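Side-chain contacts in yncA (Salmonella typhimurium, PDB 3DR6), which is a putative acetyltransferase of the GNAT family, probably transferring an acetyl group from acetyl-CoA to an acceptor: residues A29-D34 / S87-P92; A121-E124 / A129-R132. All blocks are in the same frame, centred on the assembly; numbering follows the deposited sequence.

Contact 1. Residues A29-D34 / S87-P92; sequences AAIWND and SVYVHP. With EDO (1,2-ethanediol), chain I.
I31 and Y89 join the loop after helix 14-27 to strand 83-90, a central strand of the GNAT fold. The tight part is the meeting of the phenol end of Y89 with the isoleucine side chain, both buried. The two side chains cross at about a right angle, and Y89 OH lies against the branch, 3.4 Å from I31 CB, with I31 CD1 at the same 3.4 Å. With CG1 of I31 anti to the backbone N (chi1 -173°), the longer arm runs past the hydroxyl, and CB, CG1 and CD1 together cradle one oxygen. This grip is van der Waals contact. Y21 and A24 of helix 14-27 also pack on I31, I20 packs on Y89, and F77 of the second subunit touches I31.

The other side is looser and more open. A30 is exposed; its CB stands 4.3 Å from Y89 CE1, while its carbonyl oxygen comes in near the ring plane, A30 O to Y89 CE1 being 3.6 Å. A glycerol hydroxyl bonds weakly to A29 O and A30 O. Away from the contact, at the far end of 87-92, ethanediol O2 donates to P92 O over 2.8 Å; both small molecules probably come from the crystallisation liquor. Within the loop, the indole of W32 turns back on A29: NE1 of W32 donates to A29 O at 2.9 Å in a bent bond, 133° at the hydrogen, from 37° above the carbonyl plane.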
loop_
_atom_site.group_PDB
_atom_site.type_symbol
_atom_site.label_atom_id
_atom_site.label_comp_id
_atom_site.label_asym_id
_atom_site.label_seq_id
_atom_site.Cartn_x
_atom_site.Cartn_y
_atom_site.Cartn_z
ATOM N N ALA C 29 12.933 13.154 3.541
ATOM C CA ALA C 29 12.300 11.861 3.752
ATOM C C ALA C 29 10.774 11.978 3.599
ATOM O O ALA C 29 10.012 11.182 4.150
ATOM C CB ALA C 29 12.711 11.292 5.133
ATOM N N ALA C 30 10.331 12.977 2.836
ATOM C CA ALA C 30 8.902 13.222 2.630
ATOM C C ALA C 30 8.331 12.335 1.523
ATOM O O ALA C 30 7.115 12.163 1.417
ATOM C CB ALA C 30 8.636 14.715 2.335
ATOM N N ILE C 31 9.213 11.800 0.681
ATOM C CA ILE C 31 8.846 10.788 -0.301
ATOM C C ILE C 31 9.899 9.704 -0.244
ATOM O O ILE C 31 11.107 10.008 -0.206
ATOM C CB ILE C 31 8.714 11.348 -1.757
ATOM C CG1 ILE C 31 8.159 10.267 -2.689
ATOM C CG2 ILE C 31 10.060 11.863 -2.315
ATOM C CD1 ILE C 31 7.662 10.814 -4.017
ATOM N N TRP C 32 9.459 8.440 -0.228
ATOM C CA TRP C 32 10.427 7.344 -0.118
ATOM C C TRP C 32 10.745 6.743 -1.500
ATOM O O TRP C 32 10.580 5.548 -1.734
ATOM C CB TRP C 32 10.011 6.282 0.942
ATOM C CG TRP C 32 9.892 6.862 2.372
ATOM C CD1 TRP C 32 10.204 8.149 2.776
ATOM C CD2 TRP C 32 9.397 6.192 3.542
ATOM N NE1 TRP C 32 9.923 8.310 4.121
ATOM C CE2 TRP C 32 9.435 7.122 4.612
ATOM C CE3 TRP C 32 8.941 4.881 3.795
ATOM C CZ2 TRP C 32 9.031 6.788 5.913
ATOM C CZ3 TRP C 32 8.542 4.552 5.092
ATOM C CH2 TRP C 32 8.588 5.501 6.131
ATOM N N ASN C 33 11.185 7.619 -2.405
ATOM C CA ASN C 33 11.736 7.270 -3.701
ATOM C C ASN C 33 13.124 7.880 -3.744
ATOM O O ASN C 33 13.357 8.891 -3.076
ATOM C CB ASN C 33 10.908 7.889 -4.836
ATOM C CG ASN C 33 9.818 6.965 -5.367
ATOM O OD1 ASN C 33 8.836 7.441 -5.960
ATOM N ND2 ASN C 33 9.987 5.655 -5.191
ATOM N N ASP C 34 14.019 7.304 -4.549
ATOM C CA ASP C 34 15.448 7.656 -4.507
ATOM C C ASP C 34 16.034 8.391 -5.718
ATOM O O ASP C 34 17.053 9.068 -5.584
ATOM C CB ASP C 34 16.292 6.408 -4.234
ATOM C CG ASP C 34 15.902 5.708 -2.932
ATOM O OD1 ASP C 34 15.598 6.397 -1.948
ATOM O OD2 ASP C 34 15.911 4.467 -2.900
ATOM N N SER C 87 -0.395 13.242 -1.765
ATOM C CA SER C 87 0.971 13.702 -1.757
ATOM C C SER C 87 0.902 15.222 -1.858
ATOM O O SER C 87 0.244 15.769 -2.757
ATOM C CB SER C 87 1.793 13.031 -2.875
ATOM O OG SER C 87 1.353 13.440 -4.179
ATOM N N VAL C 88 1.496 15.885 -0.872
ATOM C CA VAL C 88 1.547 17.347 -0.827
ATOM C C VAL C 88 3.008 17.744 -0.632
ATOM O O VAL C 88 3.636 17.359 0.375
ATOM C CB VAL C 88 0.686 17.899 0.340
ATOM C CG1 VAL C 88 0.849 19.393 0.467
ATOM C CG2 VAL C 88 -0.780 17.542 0.148
ATOM N N TYR C 89 3.559 18.486 -1.587
ATOM C CA TYR C 89 4.962 18.893 -1.503
ATOM C C TYR C 89 5.071 20.394 -1.703
ATOM O O TYR C 89 4.564 20.944 -2.680
ATOM C CB TYR C 89 5.822 18.132 -2.529
ATOM C CG TYR C 89 5.740 16.617 -2.391
ATOM C CD1 TYR C 89 6.142 15.985 -1.211
ATOM C CD2 TYR C 89 5.257 15.827 -3.433
ATOM C CE1 TYR C 89 6.047 14.580 -1.062
ATOM C CE2 TYR C 89 5.174 14.432 -3.299
ATOM C CZ TYR C 89 5.573 13.830 -2.109
ATOM O OH TYR C 89 5.488 12.459 -1.952
ATOM N N VAL C 90 5.724 21.053 -0.758
ATOM C CA VAL C 90 5.958 22.483 -0.831
ATOM C C VAL C 90 7.421 22.752 -1.258
ATOM O O VAL C 90 8.351 22.052 -0.844
ATOM C CB VAL C 90 5.586 23.152 0.520
ATOM C CG1 VAL C 90 5.936 24.633 0.538
ATOM C CG2 VAL C 90 4.071 22.938 0.806
ATOM N N HIS C 91 7.597 23.752 -2.118
ATOM C CA HIS C 91 8.908 24.109 -2.635
ATOM C C HIS C 91 9.749 24.585 -1.437
ATOM O O HIS C 91 9.228 25.303 -0.574
ATOM C CB HIS C 91 8.721 25.226 -3.651
ATOM C CG HIS C 91 9.983 25.628 -4.346
ATOM N ND1 HIS C 91 11.015 26.271 -3.699
ATOM C CD2 HIS C 91 10.372 25.488 -5.635
ATOM C CE1 HIS C 91 11.989 26.514 -4.562
ATOM N NE2 HIS C 91 11.619 26.057 -5.746
ATOM N N PRO C 92 11.052 24.218 -1.374
ATOM C CA PRO C 92 11.790 24.581 -0.161
ATOM C C PRO C 92 11.970 26.081 0.094
ATOM O O PRO C 92 12.332 26.464 1.210
ATOM C CB PRO C 92 13.158 23.878 -0.349
ATOM C CG PRO C 92 13.310 23.802 -1.814
ATOM C CD PRO C 92 11.913 23.500 -2.335
HETATM C C1 EDO I . 11.535 24.575 5.036
HETATM O O1 EDO I . 10.885 23.338 5.285
HETATM C C2 EDO I . 11.777 24.604 3.543
HETATM O O2 EDO I . 13.173 24.793 3.316
#

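Contact 2. Residues A121-E124 / A129-R132; sequences AGIE and ASIR
I123 on strand 118-124 packs against S130 and I131 on helix 128-135, the strand and helix being joined by a short turn. The backbones come nearest at I123 and S130, whose CA atoms are 7.2 Å apart, and the side chains of I123, S130 and I131 make the contact between strand and helix.

The apolar contacts come first. The branch methyl of I123 does most of the work: CG2 sits 3.8 Å from S130 CB and, on the I131 side, 4.2 Å from I131 CG1. Chi1 of I123 is -55°, which sets CG2 opposite the backbone N and CG1 beside it; both branches then reach the helix. I131 leans in with CG1 alone. M161 of strand 154-164 touches both isoleucines, and H134, one turn further along the helix, covers A121 and I123.

The polar atom in the middle is S130 OG, and toward the strand it meets carbon. It lies 3.7 Å from I123 CG2 and the same 3.7 Å from I123 CD1, so the serine oxygen sits between the two branch ends, with I123 CG1 at 3.8 Å. Its own torsion (chi1 -179°, OG anti to the backbone N) swings it toward the strand.

The polar bonds run elsewhere, within the helix and along the sheet. S130 N donates to N127 OD1, near the start of the helix, and S130 O accepts a bond from H134 ND1. On the strand, I123 pairs with T159 of the neighbouring antiparallel strand 154-164.

A strand turning straight into a helix that lies back across the sheet is a beta-alpha unit, here built on 118-124, the second strand of the central parallel pair of the GNAT fold, with helix 128-135 after it.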
loop_
_atom_site.group_PDB
_atom_site.type_symbol
_atom_site.label_atom_id
_atom_site.label_comp_id
_atom_site.label_asym_id
_atom_site.label_seq_id
_atom_site.Cartn_x
_atom_site.Cartn_y
_atom_site.Cartn_z
ATOM N N ALA C 121 -2.743 9.541 4.844
ATOM C CA ALA C 121 -1.457 10.180 4.756
ATOM C C ALA C 121 -0.388 9.200 5.245
ATOM O O ALA C 121 -0.569 8.556 6.271
ATOM C CB ALA C 121 -1.453 11.458 5.627
ATOM N N GLY C 122 0.703 9.076 4.495
ATOM C CA GLY C 122 1.871 8.286 4.914
ATOM C C GLY C 122 2.927 9.299 5.331
ATOM O O GLY C 122 3.331 10.157 4.530
ATOM N N ILE C 123 3.335 9.240 6.594
ATOM C CA ILE C 123 4.169 10.271 7.196
ATOM C C ILE C 123 5.332 9.578 7.914
ATOM O O ILE C 123 5.126 8.584 8.626
ATOM C CB ILE C 123 3.336 11.129 8.229
ATOM C CG1 ILE C 123 2.079 11.739 7.598
ATOM C CG2 ILE C 123 4.211 12.217 8.858
ATOM C CD1 ILE C 123 1.099 12.317 8.649
ATOM N N GLU C 124 6.568 10.056 7.702
ATOM C CA GLU C 124 7.684 9.528 8.507
ATOM C C GLU C 124 7.362 9.783 9.981
ATOM O O GLU C 124 6.971 10.884 10.335
ATOM C CB GLU C 124 9.005 10.181 8.146
ATOM C CG GLU C 124 10.168 9.363 8.716
ATOM C CD GLU C 124 11.418 10.144 8.901
ATOM O OE1 GLU C 124 11.428 11.361 8.595
ATOM O OE2 GLU C 124 12.415 9.518 9.346
ATOM N N ALA C 129 5.747 17.863 12.987
ATOM C CA ALA C 129 5.056 18.993 12.344
ATOM C C ALA C 129 3.953 18.523 11.402
ATOM O O ALA C 129 2.860 19.101 11.383
ATOM C CB ALA C 129 6.038 19.878 11.588
ATOM N N SER C 130 4.256 17.499 10.597
ATOM C CA SER C 130 3.259 16.945 9.679
ATOM C C SER C 130 2.102 16.278 10.447
ATOM O O SER C 130 0.931 16.415 10.077
ATOM C CB SER C 130 3.906 15.966 8.690
ATOM O OG SER C 130 2.915 15.464 7.794
ATOM N N ILE C 131 2.438 15.571 11.523
ATOM C CA ILE C 131 1.429 14.959 12.378
ATOM C C ILE C 131 0.462 16.009 12.950
ATOM O O ILE C 131 -0.760 15.829 12.918
ATOM C CB ILE C 131 2.111 14.088 13.460
ATOM C CG1 ILE C 131 2.797 12.900 12.745
ATOM C CG2 ILE C 131 1.098 13.633 14.531
ATOM C CD1 ILE C 131 3.691 12.035 13.638
ATOM N N ARG C 132 1.023 17.116 13.436
ATOM C CA ARG C 132 0.216 18.240 13.956
ATOM C C ARG C 132 -0.702 18.842 12.890
ATOM O O ARG C 132 -1.890 19.108 13.154
ATOM C CB ARG C 132 1.172 19.302 14.533
ATOM C CG ARG C 132 0.540 20.532 15.177
ATOM C CD ARG C 132 1.654 21.449 15.789
ATOM N NE ARG C 132 2.830 20.671 16.214
ATOM C CZ ARG C 132 4.078 20.819 15.750
ATOM N NH1 ARG C 132 5.052 20.026 16.196
ATOM N NH2 ARG C 132 4.369 21.762 14.857
#

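The centres of the two contacts are about 12 Å apart, and both rest on one mixed sheet, contact 1 through strand 83-90 and contact 2 through its parallel neighbour 118-124. Along the chain they follow in series, with helix 99-113 connecting the two strands. They also touch directly: A29 CB lies 3.7 Å from E124 OE1, and W32 CZ2 packs on E124 CG at 4.0 Å, so the loop of contact 1 reaches the end of the strand of contact 2. In GNAT enzymes acetyl-CoA usually binds where these two parallel strands splay apart, so this neighbourhood probably lies close to the active-site cleft.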